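Local structure of vitamin B12-binding protein (Vibrio cholerae O395, 5YSC) at residues His29-Ala34 and Asp41-Val46. The protein binds vitamin B12 in the periplasm and probably delivers it to the BtuC membrane subunits of the BtuCDF ABC transporter for import. Residues are numbered along the deposited sequence; the frame is centred on the assembly and turned at random.
Sequences HATEIA and DKLVAV
T31 meets V46 and L43, and A34 meets L43, with no flat group between them; the one ring on these segments, H29, stands at the far side of the helix. The methyl CB of A30 sits 4.0 Å above one face of that imidazole, displaced toward its rim, W84 meets the ring edge-to-face, and NE2 is hydrogen-bonded to S106 OG. Across the contact itself, T31 and V46 cross at about a right angle. T31 OG1 lies 3.5 Å from V46 CG1, a van der Waals touch, while T31 CG2 is 4.0 Å from the same methyl. With chi1 at -62°, OG1 stands beside the backbone N and CG2 anti to that N, and both branches of the threonine reach V46 CG1; the buried hydroxyl is hydrogen-bonded to S25 OG, S50 OG and A27 O, the last one turn back. Helix 28-36 is the crossover of a beta-alpha-beta unit, running from strand 23-25 to its parallel neighbour 43-45 at the sheet edge, in one lobe of the periplasmic binding protein. One turn beyond T31, A34 CB packs 4.3 Å from L43 CD1, a methyl carried toward the helix by an extended chi2 of 165°. L43 CD1 also approaches T31 CG2, at 4.4 Å. At the N-terminal end of 29-34, the backbone N of H29 is hydrogen-bonded to O44 of cyanocobalamin, whereas the T31 side chain lies about 8 Å from the ligand.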
ATOM      1  N   HIS A  29      -0.541  -0.574  -7.094  1.00  9.36           N
ATOM      2  CA  HIS A  29      -1.712   0.096  -6.540  1.00  8.60           C
ATOM      3  C   HIS A  29      -2.376   0.950  -7.594  1.00  8.38           C
ATOM      4  O   HIS A  29      -3.607   1.039  -7.650  1.00  9.83           O
ATOM      5  CB  HIS A  29      -1.356   0.954  -5.328  1.00  8.33           C
ATOM      6  CG  HIS A  29      -0.985   2.373  -5.687  1.00 11.37           C
ATOM      7  ND1 HIS A  29       0.265   2.726  -6.152  1.00 11.90           N
ATOM      8  CD2 HIS A  29      -1.740   3.496  -5.737  1.00 11.95           C
ATOM      9  CE1 HIS A  29       0.268   4.009  -6.454  1.00 12.59           C
ATOM     10  NE2 HIS A  29      -0.929   4.501  -6.193  1.00 11.02           N
ATOM     11  N   ALA A  30      -1.567   1.570  -8.464  1.00  8.95           N
ATOM     12  CA  ALA A  30      -2.131   2.449  -9.477  1.00  8.14           C
ATOM     13  C   ALA A  30      -2.981   1.677 -10.481  1.00  9.25           C
ATOM     14  O   ALA A  30      -3.966   2.220 -11.016  1.00 10.54           O
ATOM     15  CB  ALA A  30      -1.003   3.201 -10.162  1.00 10.54           C
ATOM     16  N   THR A  31      -2.635   0.420 -10.723  1.00  8.10           N
ATOM     17  CA  THR A  31      -3.426  -0.428 -11.579  1.00  7.69           C
ATOM     18  C   THR A  31      -4.748  -0.766 -10.908  1.00  7.13           C
ATOM     19  O   THR A  31      -5.805  -0.708 -11.553  1.00  8.63           O
ATOM     20  CB  THR A  31      -2.619  -1.676 -11.918  1.00  8.85           C
ATOM     21  OG1 THR A  31      -1.451  -1.269 -12.637  1.00  8.97           O
ATOM     22  CG2 THR A  31      -3.430  -2.671 -12.730  1.00  9.10           C
ATOM     23  N   GLU A  32      -4.719  -1.065  -9.616  1.00 10.04           N
ATOM     24  CA  GLU A  32      -5.985  -1.322  -8.934  1.00  9.82           C
ATOM     25  C   GLU A  32      -6.903  -0.099  -8.997  1.00 10.46           C
ATOM     26  O   GLU A  32      -8.100  -0.215  -9.287  1.00 11.38           O
ATOM     27  CB  GLU A  32      -5.751  -1.774  -7.478  1.00  9.39           C
ATOM     28  CG  GLU A  32      -4.980  -3.119  -7.370  1.00  8.76           C
ATOM     29  CD  GLU A  32      -5.122  -3.847  -6.059  1.00  7.67           C
ATOM     30  OE1 GLU A  32      -6.236  -3.878  -5.490  1.00  8.30           O
ATOM     31  OE2 GLU A  32      -4.102  -4.423  -5.600  1.00  9.61           O
ATOM     32  N   ILE A  33      -6.369   1.086  -8.687  1.00 10.20           N
ATOM     33  CA  ILE A  33      -7.199   2.289  -8.656  1.00 10.48           C
ATOM     34  C   ILE A  33      -7.701   2.627 -10.039  1.00 11.93           C
ATOM     35  O   ILE A  33      -8.827   3.131 -10.192  1.00 13.13           O
ATOM     36  CB  ILE A  33      -6.407   3.452  -8.033  1.00 14.49           C
ATOM     37  CG1 ILE A  33      -6.208   3.210  -6.525  1.00 14.35           C
ATOM     38  CG2 ILE A  33      -7.103   4.738  -8.294  1.00 26.73           C
ATOM     39  CD1 ILE A  33      -7.394   3.049  -5.789  1.00 21.63           C
ATOM     40  N   ALA A  34      -6.882   2.367 -11.061  1.00 11.16           N
ATOM     41  CA  ALA A  34      -7.309   2.611 -12.442  1.00 11.56           C
ATOM     42  C   ALA A  34      -8.537   1.774 -12.790  1.00 13.25           C
ATOM     43  O   ALA A  34      -9.521   2.294 -13.339  1.00 14.89           O
ATOM     44  CB  ALA A  34      -6.160   2.355 -13.422  1.00 12.52           C
ATOM     45  N   ASP A  41     -10.151  -0.740 -19.025  1.00 26.02           N
ATOM     46  CA  ASP A  41     -10.220  -1.122 -20.430  1.00 28.94           C
ATOM     47  C   ASP A  41      -9.283  -0.301 -21.306  1.00 26.83           C
ATOM     48  O   ASP A  41      -8.966  -0.697 -22.426  1.00 27.67           O
ATOM     49  CB  ASP A  41     -11.650  -0.986 -20.946  1.00 30.85           C
ATOM     50  CG  ASP A  41     -12.599  -1.946 -20.274  1.00 39.55           C
ATOM     51  OD1 ASP A  41     -12.124  -2.867 -19.584  1.00 42.50           O
ATOM     52  OD2 ASP A  41     -13.821  -1.779 -20.436  1.00 47.90           O
ATOM     53  N   LYS A  42      -8.849   0.842 -20.792  1.00 23.16           N
ATOM     54  CA  LYS A  42      -7.968   1.741 -21.552  1.00 20.64           C
ATOM     55  C   LYS A  42      -6.499   1.594 -21.189  1.00 16.71           C
ATOM     56  O   LYS A  42      -5.652   2.262 -21.796  1.00 18.42           O
ATOM     57  CB  LYS A  42      -8.388   3.200 -21.361  1.00 20.39           C
ATOM     58  CG  LYS A  42      -9.808   3.492 -21.724  1.00 24.27           C
ATOM     59  CD  LYS A  42     -10.103   3.073 -23.114  1.00 30.65           C
ATOM     60  CE  LYS A  42     -11.456   3.591 -23.500  1.00 36.10           C
ATOM     61  NZ  LYS A  42     -11.861   2.920 -24.734  1.00 41.20           N
ATOM     62  N   LEU A  43      -6.164   0.729 -20.225  1.00 21.08           N
ATOM     63  CA  LEU A  43      -4.768   0.462 -19.931  1.00 19.14           C
ATOM     64  C   LEU A  43      -4.090  -0.252 -21.076  1.00 23.38           C
ATOM     65  O   LEU A  43      -4.595  -1.249 -21.618  1.00 23.53           O
ATOM     66  CB  LEU A  43      -4.619  -0.380 -18.667  1.00 15.23           C
ATOM     67  CG  LEU A  43      -5.002   0.332 -17.396  1.00 14.74           C
ATOM     68  CD1 LEU A  43      -5.175  -0.680 -16.246  1.00 13.47           C
ATOM     69  CD2 LEU A  43      -3.958   1.352 -17.022  1.00 14.98           C
ATOM     70  N   VAL A  44      -2.905   0.235 -21.425  1.00 16.89           N
ATOM     71  CA  VAL A  44      -2.080  -0.403 -22.440  1.00 18.19           C
ATOM     72  C   VAL A  44      -0.744  -0.872 -21.878  1.00 18.45           C
ATOM     73  O   VAL A  44       0.002  -1.549 -22.594  1.00 20.65           O
ATOM     74  CB  VAL A  44      -1.861   0.515 -23.670  1.00 19.49           C
ATOM     75  CG1 VAL A  44      -3.178   0.886 -24.322  1.00 20.34           C
ATOM     76  CG2 VAL A  44      -1.110   1.780 -23.285  1.00 20.97           C
ATOM     77  N   ALA A  45      -0.418  -0.532 -20.627  1.00 16.84           N
ATOM     78  CA  ALA A  45       0.728  -1.117 -19.943  1.00 14.23           C
ATOM     79  C   ALA A  45       0.623  -0.806 -18.458  1.00 12.47           C
ATOM     80  O   ALA A  45      -0.031   0.170 -18.053  1.00 13.46           O
ATOM     81  CB  ALA A  45       2.072  -0.600 -20.484  1.00 17.59           C
ATOM     82  N   VAL A  46       1.282  -1.644 -17.665  1.00 16.48           N
ATOM     83  CA  VAL A  46       1.255  -1.556 -16.210  1.00 15.00           C
ATOM     84  C   VAL A  46       2.649  -1.906 -15.693  1.00 16.79           C
ATOM     85  O   VAL A  46       3.601  -2.047 -16.467  1.00 18.32           O
ATOM     86  CB  VAL A  46       0.171  -2.473 -15.605  1.00 15.77           C
ATOM     87  CG1 VAL A  46      -1.227  -2.036 -16.062  1.00 14.62           C
ATOM     88  CG2 VAL A  46       0.472  -3.929 -15.909  1.00 17.12           C
TER